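Side-chain contacts in NADH kinase POS5, mitochondrial (PDB 3AFO), which phosphorylates NADH, and less readily NAD(+), with ATP in yeast mitochondria, making it a key source of NADPH for defence against oxidants: residues P50-P53 against S54-E57; L1-S5 against K6-I10. All coordinates share one frame; numbering follows the deposited sequence. Where two conformers were deposited one is given.

Interaction 1: residues P50-P53 against S54-E57; sequences PWTP and STRE
Thr52 and Thr55 meet where the chain leaves the loop after strand 43-48 and starts helix 53-69. Thr52 holds the N-cap position, but its hydroxyl makes no capping bond to the backbone. OG1 of Thr52 instead lies 3.5 Å from OG of Ser54, a weak hydrogen bond between the two hydroxyls. The side chains of Thr52 and Thr55 pass at a slant, with OG1 of Thr52 3.7 Å from the methyl CG2 of Thr55. That methyl sits beside its own backbone N. OG1 of Thr55 falls between N and the carbonyl carbon (chi1 73°) and bonds to the carbonyl of Lys49, in the loop just before. The backbone carbonyl of Thr52 accepts two amides. Thr55 N gives the shorter bond, 3.0 Å to Thr52 O, bent to 137° at the hydrogen, with the donor well above the carbonyl plane. Arg56 N to Thr52 O, at 3.3 Å, is weak. Pro53 comes next, as the first residue of the helix. Its carbonyl O takes the amide N of Glu57 at 2.9 Å, almost straight at 169°. It is an i to i+4 helix bond, shorter than the weak one from Arg56 N to Thr52 O. CG of Glu57 stands beside its own backbone N, and the extended chain runs past Pro53, bringing CG within 3.4 Å of Pro53 O and OE2 within 4.0 Å of Pro53 CB. Arg56 sends an extended chain away from residues 50-53, to a salt bridge with Asp88 and a weak, long ion pair with Glu84. The chemistry suits a helix start. A proline has no amide hydrogen to leave without a partner in the first turn, and the Glu57 carboxylate probably interacts favourably with the positive end of the helix dipole.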
ATOM      1  N   PRO A  50      18.051  17.125  25.424  1.00 31.07           N
ATOM      2  CA  PRO A  50      17.808  17.914  26.627  1.00 32.19           C
ATOM      3  C   PRO A  50      16.854  17.222  27.603  1.00 33.57           C
ATOM      4  O   PRO A  50      16.098  16.329  27.207  1.00 33.32           O
ATOM      5  CB  PRO A  50      17.187  19.207  26.083  1.00 32.20           C
ATOM      6  CG  PRO A  50      16.571  18.821  24.789  1.00 31.77           C
ATOM      7  CD  PRO A  50      17.445  17.737  24.224  1.00 31.18           C
ATOM      8  N   TRP A  51      16.931  17.629  28.871  1.00 34.93           N
ATOM      9  CA  TRP A  51      16.030  17.163  29.937  1.00 36.36           C
ATOM     10  C   TRP A  51      15.931  15.645  30.068  1.00 36.18           C
ATOM     11  O   TRP A  51      14.865  15.107  30.378  1.00 36.69           O
ATOM     12  CB  TRP A  51      14.636  17.788  29.779  1.00 37.06           C
ATOM     13  CG  TRP A  51      14.674  19.279  29.791  1.00 40.32           C
ATOM     14  CD1 TRP A  51      15.087  20.078  30.822  1.00 42.98           C
ATOM     15  CD2 TRP A  51      14.293  20.162  28.728  1.00 43.19           C
ATOM     16  NE1 TRP A  51      14.986  21.401  30.466  1.00 45.12           N
ATOM     17  CE2 TRP A  51      14.499  21.483  29.187  1.00 45.03           C
ATOM     18  CE3 TRP A  51      13.796  19.966  27.432  1.00 44.13           C
ATOM     19  CZ2 TRP A  51      14.221  22.608  28.395  1.00 46.17           C
ATOM     20  CZ3 TRP A  51      13.522  21.084  26.642  1.00 45.44           C
ATOM     21  CH2 TRP A  51      13.736  22.388  27.129  1.00 45.66           C
ATOM     22  N   THR A  52      17.039  14.956  29.815  1.00 35.70           N
ATOM     23  CA  THR A  52      17.099  13.510  30.018  1.00 35.10           C
ATOM     24  C   THR A  52      18.383  13.118  30.747  1.00 34.76           C
ATOM     25  O   THR A  52      19.481  13.269  30.205  1.00 35.05           O
ATOM     26  CB  THR A  52      16.790  12.677  28.723  1.00 35.19           C
ATOM     27  OG1 THR A  52      17.745  11.631  28.560  1.00 35.72           O
ATOM     28  CG2 THR A  52      16.794  13.531  27.508  1.00 35.22           C
ATOM     29  N   PRO A  53      18.239  12.656  32.008  1.00 34.18           N
ATOM     30  CA  PRO A  53      19.338  12.373  32.931  1.00 32.96           C
ATOM     31  C   PRO A  53      20.456  11.536  32.329  1.00 31.87           C
ATOM     32  O   PRO A  53      21.626  11.888  32.496  1.00 31.52           O
ATOM     33  CB  PRO A  53      18.641  11.611  34.066  1.00 33.38           C
ATOM     34  CG  PRO A  53      17.287  12.249  34.125  1.00 33.77           C
ATOM     35  CD  PRO A  53      16.922  12.511  32.674  1.00 34.01           C
ATOM     36  N   SER A  54      20.109  10.452  31.634  1.00 30.24           N
ATOM     37  CA  SER A  54      21.114   9.597  31.018  1.00 29.39           C
ATOM     38  C   SER A  54      22.088  10.374  30.098  1.00 28.71           C
ATOM     39  O   SER A  54      23.278  10.078  30.076  1.00 28.37           O
ATOM     40  CB  SER A  54      20.453   8.441  30.247  1.00 29.49           C
ATOM     41  OG  SER A  54      19.861   8.893  29.038  1.00 29.46           O
ATOM     42  N   THR A  55      21.589  11.357  29.345  1.00 27.86           N
ATOM     43  CA  THR A  55      22.464  12.078  28.398  1.00 27.30           C
ATOM     44  C   THR A  55      23.311  13.166  29.077  1.00 27.08           C
ATOM     45  O   THR A  55      24.421  13.448  28.633  1.00 26.73           O
ATOM     46  CB  THR A  55      21.714  12.661  27.171  1.00 26.78           C
ATOM     47  OG1 THR A  55      20.937  13.799  27.558  1.00 25.45           O
ATOM     48  CG2 THR A  55      20.813  11.607  26.512  1.00 27.16           C
ATOM     49  N   ARG A  56      22.781  13.773  30.136  1.00 26.74           N
ATOM     50  CA  ARG A  56      23.564  14.689  30.963  1.00 26.84           C
ATOM     51  C   ARG A  56      24.680  13.915  31.679  1.00 27.18           C
ATOM     52  O   ARG A  56      25.837  14.346  31.698  1.00 26.76           O
ATOM     53  CB  ARG A  56      22.657  15.431  31.946  1.00 27.07           C
ATOM     54  CG  ARG A  56      23.362  16.457  32.840  1.00 27.42           C
ATOM     55  CD  ARG A  56      22.337  17.267  33.658  1.00 29.43           C
ATOM     56  NE  ARG A  56      22.889  17.759  34.925  1.00 29.99           N
ATOM     57  CZ  ARG A  56      22.312  18.678  35.702  1.00 32.32           C
ATOM     58  NH1 ARG A  56      21.153  19.236  35.353  1.00 31.62           N
ATOM     59  NH2 ARG A  56      22.901  19.051  36.837  1.00 33.15           N
ATOM     60  N   GLU A  57      24.338  12.749  32.222  1.00 27.10           N
ATOM     61  CA  GLU A  57      25.317  11.869  32.850  1.00 27.25           C
ATOM     62  C   GLU A  57      26.383  11.408  31.871  1.00 26.95           C
ATOM     63  O   GLU A  57      27.573  11.398  32.202  1.00 26.48           O
ATOM     64  CB  GLU A  57      24.625  10.661  33.484  1.00 27.73           C
ATOM     65  CG  GLU A  57      23.921  10.989  34.811  1.00 31.23           C
ATOM     66  CD  GLU A  57      22.929   9.916  35.240  1.00 35.38           C
ATOM     67  OE1 GLU A  57      23.136   8.728  34.901  1.00 37.68           O
ATOM     68  OE2 GLU A  57      21.934  10.268  35.916  1.00 38.35           O
TER

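Interaction 2: residues L1-S5 against K6-I10; sequences LQSGS and KFVKI
OG of Ser3 lies between two carbonyl oxygens, 2.8 Å from Val8 O and 2.8 Å from Ser5 O. Its single proton can serve either, and which one it chooses is not settled. Ser5 O and Val8 O are themselves only 2.9 Å apart, so the hydroxyl between them probably eases their repulsion. OG reaches this place because it stands opposite the backbone N of Ser3 (chi1 173°), on the side of Val8. Ser3 OG also comes within 3.5 Å of Val8 CB. Further back, Ile10 points CD1 at the backbone of Ser3, 4.0 Å from its CA. Leu1 adds a loose apolar touch to Ile10. Ser5 begins the turn. Ser5 O accepts Val8 N at 3.2 Å, and Ser5 OG accepts Phe7 N at 3.2 Å, nearly straight at 162°. With an alanine in place of Ser5, the Phe7 amide would lose its hydroxyl acceptor, and the bend at Lys6 and Phe7 would probably be held less firmly. Val8 is buried against Ser86, Phe89 and strand 101-105, while Gly4 N bonds to Ser86 OG. Together the bonds define a type I beta turn from Ser5 to Val8 with an ST turn at its start, leading into strand 8-12, which runs parallel to strand 101-105.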
ATOM      1  N   LEU A   1      29.421  33.937  31.845  1.00 49.66           N
ATOM      2  CA  LEU A   1      28.529  32.854  32.351  1.00 49.55           C
ATOM      3  C   LEU A   1      29.113  32.236  33.627  1.00 49.46           C
ATOM      4  O   LEU A   1      30.312  31.932  33.690  1.00 49.63           O
ATOM      5  CB  LEU A   1      28.302  31.783  31.269  1.00 49.65           C
ATOM      6  CG  LEU A   1      27.556  32.188  29.985  1.00 49.83           C
ATOM      7  CD1 LEU A   1      28.158  31.506  28.756  1.00 49.92           C
ATOM      8  CD2 LEU A   1      26.054  31.917  30.063  1.00 49.94           C
ATOM      9  N   GLN A   2      28.260  32.066  34.638  1.00 49.06           N
ATOM     10  CA  GLN A   2      28.682  31.545  35.942  1.00 48.42           C
ATOM     11  C   GLN A   2      28.720  30.014  35.976  1.00 47.46           C
ATOM     12  O   GLN A   2      27.725  29.331  35.684  1.00 47.53           O
ATOM     13  CB  GLN A   2      27.803  32.091  37.084  1.00 48.74           C
ATOM     14  CG  GLN A   2      28.008  33.582  37.399  1.00 49.84           C
ATOM     15  CD  GLN A   2      27.261  34.039  38.654  1.00 51.37           C
ATOM     16  OE1 GLN A   2      26.346  34.864  38.584  1.00 51.05           O
ATOM     17  NE2 GLN A   2      27.652  33.499  39.808  1.00 51.80           N
ATOM     18  N   SER A   3      29.893  29.491  36.317  1.00 46.13           N
ATOM     19  CA  SER A   3      30.071  28.075  36.579  1.00 44.67           C
ATOM     20  C   SER A   3      29.537  27.786  37.972  1.00 43.97           C
ATOM     21  O   SER A   3      29.674  28.610  38.880  1.00 44.03           O
ATOM     22  CB  SER A   3      31.553  27.706  36.502  1.00 44.68           C
ATOM     23  OG  SER A   3      31.768  26.366  36.907  1.00 43.71           O
ATOM     24  N   GLY A   4      28.928  26.618  38.139  1.00 42.89           N
ATOM     25  CA  GLY A   4      28.455  26.193  39.449  1.00 41.61           C
ATOM     26  C   GLY A   4      29.478  25.384  40.231  1.00 40.38           C
ATOM     27  O   GLY A   4      29.118  24.651  41.152  1.00 40.77           O
ATOM     28  N   SER A   5      30.751  25.505  39.858  1.00 39.04           N
ATOM     29  CA  SER A   5      31.834  24.810  40.550  1.00 37.42           C
ATOM     30  C   SER A   5      33.180  25.459  40.248  1.00 36.86           C
ATOM     31  O   SER A   5      33.441  25.867  39.113  1.00 36.67           O
ATOM     32  CB  SER A   5      31.881  23.337  40.136  1.00 37.28           C
ATOM     33  OG  SER A   5      32.812  22.619  40.919  1.00 36.37           O
ATOM     34  N   LYS A   6      34.033  25.530  41.263  1.00 35.54           N
ATOM     35  CA  LYS A   6      35.415  25.995  41.100  1.00 34.71           C
ATOM     36  C   LYS A   6      36.267  24.961  40.346  1.00 33.52           C
ATOM     37  O   LYS A   6      37.418  25.235  40.008  1.00 33.23           O
ATOM     38  CB  LYS A   6      36.056  26.279  42.468  1.00 34.77           C
ATOM     39  CG  LYS A   6      35.175  27.050  43.448  1.00 35.92           C
ATOM     40  CD  LYS A   6      35.396  28.547  43.361  1.00 38.77           C
ATOM     41  CE  LYS A   6      34.824  29.240  44.599  1.00 40.18           C
ATOM     42  NZ  LYS A   6      35.424  30.589  44.791  1.00 41.42           N
ATOM     43  N   PHE A   7      35.702  23.774  40.115  1.00 32.36           N
ATOM     44  CA  PHE A   7      36.379  22.710  39.361  1.00 31.78           C
ATOM     45  C   PHE A   7      36.080  22.779  37.853  1.00 31.25           C
ATOM     46  O   PHE A   7      36.571  21.966  37.066  1.00 30.75           O
ATOM     47  CB  PHE A   7      36.002  21.330  39.915  1.00 31.72           C
ATOM     48  CG  PHE A   7      36.449  21.092  41.339  1.00 32.08           C
ATOM     49  CD1 PHE A   7      37.616  21.686  41.836  1.00 33.37           C
ATOM     50  CD2 PHE A   7      35.715  20.258  42.176  1.00 31.74           C
ATOM     51  CE1 PHE A   7      38.033  21.461  43.151  1.00 33.73           C
ATOM     52  CE2 PHE A   7      36.128  20.018  43.487  1.00 31.60           C
ATOM     53  CZ  PHE A   7      37.286  20.623  43.976  1.00 32.54           C
ATOM     54  N   VAL A   8      35.256  23.750  37.472  1.00 30.74           N
ATOM     55  CA  VAL A   8      34.903  23.985  36.078  1.00 30.67           C
ATOM     56  C   VAL A   8      35.066  25.465  35.747  1.00 30.98           C
ATOM     57  O   VAL A   8      34.564  26.325  36.470  1.00 30.97           O
ATOM     58  CB  VAL A   8      33.430  23.561  35.779  1.00 30.50           C
ATOM     59  CG1 VAL A   8      32.958  24.086  34.409  1.00 30.30           C
ATOM     60  CG2 VAL A   8      33.281  22.053  35.845  1.00 29.53           C
ATOM     61  N   LYS A   9      35.784  25.755  34.667  0.50 31.07           N
ATOM     62  CA  LYS A   9      35.828  27.104  34.114  0.50 31.32           C
ATOM     63  C   LYS A   9      35.176  27.103  32.740  0.50 31.35           C
ATOM     64  O   LYS A   9      35.470  26.246  31.905  0.50 31.43           O
ATOM     65  CB  LYS A   9      37.268  27.620  34.018  0.50 31.22           C
ATOM     66  CG  LYS A   9      37.867  28.056  35.348  0.50 31.07           C
ATOM     67  CD  LYS A   9      39.239  28.695  35.153  0.50 31.74           C
ATOM     68  CE  LYS A   9      39.185  29.849  34.162  0.50 32.05           C
ATOM     69  NZ  LYS A   9      40.557  30.294  33.786  0.50 33.18           N
ATOM     70  N   ILE A  10      34.284  28.060  32.520  1.00 31.57           N
ATOM     71  CA  ILE A  10      33.617  28.227  31.226  1.00 31.76           C
ATOM     72  C   ILE A  10      34.346  29.330  30.452  1.00 31.91           C
ATOM     73  O   ILE A  10      34.393  30.469  30.915  1.00 32.30           O
ATOM     74  CB  ILE A  10      32.118  28.578  31.398  1.00 31.34           C
ATOM     75  CG1 ILE A  10      31.380  27.454  32.140  1.00 31.31           C
ATOM     76  CG2 ILE A  10      31.470  28.846  30.038  1.00 31.86           C
ATOM     77  CD1 ILE A  10      29.968  27.833  32.616  1.00 31.18           C
TER

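How the interactions relate
The two contacts lie in series along the chain, with interaction 2 closing before interaction 1 opens. Their centres are 19 Å apart, and their nearest atoms stay about 9 Å apart without touching. Helix 79-86 and the residues just after it link them. Arg56 of interaction 1 reaches Glu84 and Asp88, and Ser3 and Val8 of interaction 2 pack on Ser86. Both are surface contacts on the same side of the chain's centre. Interaction 1 is nearer the ligand: the Thr52 side chain is about 11 Å from a bound NADH, too far for direct contact. Interaction 2 is more peripheral, its centre 30 Å from the chain's centre.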